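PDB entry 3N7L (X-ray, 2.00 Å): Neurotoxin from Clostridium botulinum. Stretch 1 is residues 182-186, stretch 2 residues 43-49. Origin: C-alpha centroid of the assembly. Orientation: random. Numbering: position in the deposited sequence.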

# COMPACT_ATOMS: atom_id res chain seq x y z
N THR A 182 -16.51 18.07 2.73
CA THR A 182 -15.27 18.83 2.77
C THR A 182 -14.06 17.95 3.07
O THR A 182 -13.97 17.35 4.15
CB THR A 182 -15.35 19.95 3.82
OG1 THR A 182 -16.43 20.83 3.51
CG2 THR A 182 -14.05 20.73 3.86
N PHE A 183 -13.13 17.90 2.12
CA PHE A 183 -11.89 17.14 2.26
C PHE A 183 -10.84 18.12 2.78
O PHE A 183 -10.44 19.05 2.07
CB PHE A 183 -11.44 16.58 0.91
CG PHE A 183 -12.33 15.49 0.37
CD1 PHE A 183 -11.95 14.15 0.44
CD2 PHE A 183 -13.54 15.81 -0.24
CE1 PHE A 183 -12.76 13.15 -0.08
CE2 PHE A 183 -14.36 14.81 -0.77
CZ PHE A 183 -13.97 13.48 -0.69
N GLN A 184 -10.40 17.94 4.02
CA GLN A 184 -9.41 18.83 4.61
C GLN A 184 -8.93 18.24 5.92
O GLN A 184 -9.73 17.73 6.71
CB GLN A 184 -10.03 20.21 4.85
CG GLN A 184 -9.10 21.22 5.52
CD GLN A 184 -9.72 22.61 5.64
OE1 GLN A 184 -10.79 22.77 6.24
NE2 GLN A 184 -9.06 23.61 5.07
N MET A 185 -7.62 18.29 6.15
CA MET A 185 -7.05 17.75 7.37
C MET A 185 -7.12 18.78 8.49
O MET A 185 -6.29 19.70 8.57
CB MET A 185 -5.62 17.31 7.12
CG MET A 185 -5.52 16.37 5.94
SD MET A 185 -3.93 15.60 5.82
CE MET A 185 -4.12 14.27 7.01
N ASN A 186 -8.12 18.62 9.36
CA ASN A 186 -8.32 19.53 10.48
C ASN A 186 -8.11 18.87 11.82
O ASN A 186 -8.77 17.89 12.16
CB ASN A 186 -9.73 20.14 10.42
CG ASN A 186 -9.98 20.89 9.14
OD1 ASN A 186 -9.12 21.62 8.66
ND2 ASN A 186 -11.18 20.73 8.59
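Stretch 2, residues 43-49: DFKLGSS

Residues 43-49 pack on strand 182-186 of the botulinum neurotoxin chain. Stretch 2 enters as loop at Asp43, runs as an extended strand from Phe44 to Gly47, and leaves the strand conformation at Ser48, where phi/psi changes to -76/-6°. The two strands run in roughly the same direction, their N-to-C axes 36° apart and 6.5 Å apart at closest approach. No direct hydrogen bond joins them, so this is side-chain packing with one bridging water rather than sheet pairing. The register sets Gln184 CA 6.8 Å from Leu46 CA and Met185 CA 5.1 Å from Ser48 CA; the backbones are thus nearer at the latter pair.

Alternation along each strand selects the residues that meet. Phe183 and Met185 point toward stretch 2, while Gln184 and Asn186 point away; Phe44 and Leu46 point toward stretch 1, and Lys45, fully extended with all four chi angles t, stays out of reach.

The aromatic contact is edge-to-face: the edge of Phe44 (chi1 p) meets one face of the Phe183 ring (chi1 m). The ring planes stand at 83° and the centroids are 5.6 Å apart, and the closest atoms are Phe44 CZ and Phe183 CD1 at 3.9 Å.

The aliphatic contact belongs to Leu46 (chi1 m, chi2 p), which follows along the strand. Its CD2 lies 3.9 Å from Phe183 CB, 3.2 Å from Phe183 O and 3.8 Å from Gln184 N, so this methyl packs on main chain as well as side chain. Of these three approaches, the one to Phe183 CB is between apolar side chains.

The sulfur contact is made by Met185 (m, t, p), which has the largest area covered by the opposing stretch, 81 Å² of its surface. Its SD rests against backbone, 3.9 Å from Leu46 O, 3.9 Å from Gly47 C and 3.8 Å from Ser48 N. Gly47 contributes main chain alone here. Ser48, whose CA-to-CB bond points sideways, brings its CB to 4.3 Å from Met185 CB, while its OG is hydrogen-bonded elsewhere in the structure.

A water bridge completes the contact: water 1 donates to Gly47 O at 2.9 Å and accepts from Met185 N at 3.0 Å, linking the two main chains where no direct bond does so.

Within stretch 1, Asn186 ND2 donates to Gln184 OE1 (3.1 Å, 146° at the hydrogen), tying together two side chains whose CA-to-CB bonds point away from the contact. The contact buries 283 Å² in all, counting both sides.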

# COMPACT_ATOMS: atom_id res chain seq x y z
N ASP A 43 -4.35 11.01 -8.15
CA ASP A 43 -4.82 11.40 -6.82
C ASP A 43 -4.64 12.89 -6.57
O ASP A 43 -3.93 13.58 -7.31
CB ASP A 43 -4.00 10.65 -5.79
CG ASP A 43 -2.51 10.93 -5.94
OD1 ASP A 43 -2.04 11.96 -5.41
OD2 ASP A 43 -1.82 10.15 -6.62
N PHE A 44 -5.31 13.40 -5.55
CA PHE A 44 -5.12 14.79 -5.16
C PHE A 44 -4.52 14.70 -3.76
O PHE A 44 -4.84 13.78 -2.99
CB PHE A 44 -6.42 15.61 -5.23
CG PHE A 44 -7.53 15.15 -4.31
CD1 PHE A 44 -7.61 15.60 -3.00
CD2 PHE A 44 -8.56 14.35 -4.80
CE1 PHE A 44 -8.70 15.28 -2.18
CE2 PHE A 44 -9.66 14.01 -4.00
CZ PHE A 44 -9.73 14.48 -2.69
N LYS A 45 -3.63 15.63 -3.45
CA LYS A 45 -2.95 15.63 -2.16
C LYS A 45 -3.25 16.83 -1.28
O LYS A 45 -3.26 17.98 -1.75
CB LYS A 45 -1.44 15.53 -2.40
CG LYS A 45 -0.59 15.50 -1.15
CD LYS A 45 0.87 15.67 -1.54
CE LYS A 45 1.79 15.63 -0.34
NZ LYS A 45 3.21 15.84 -0.76
N LEU A 46 -3.50 16.56 -0.00
CA LEU A 46 -3.79 17.57 1.01
C LEU A 46 -2.83 17.39 2.17
O LEU A 46 -2.26 16.31 2.34
CB LEU A 46 -5.23 17.42 1.52
CG LEU A 46 -6.38 18.00 0.69
CD1 LEU A 46 -6.33 17.48 -0.73
CD2 LEU A 46 -7.71 17.65 1.34
N GLY A 47 -2.64 18.44 2.96
CA GLY A 47 -1.74 18.34 4.10
C GLY A 47 -2.28 19.05 5.33
O GLY A 47 -3.15 19.91 5.22
N SER A 48 -1.78 18.68 6.50
CA SER A 48 -2.22 19.31 7.74
C SER A 48 -1.57 20.69 7.84
O SER A 48 -1.86 21.47 8.73
CB SER A 48 -1.84 18.44 8.95
OG SER A 48 -0.45 18.14 8.96
N SER A 49 -0.68 20.95 6.87
CA SER A 49 0.06 22.21 6.73
C SER A 49 -0.20 23.32 7.74
O SER A 49 0.36 23.33 8.83
CB SER A 49 -0.17 22.76 5.32
OG SER A 49 0.36 24.08 5.19
O HOH W 1 -5.87 19.75 4.24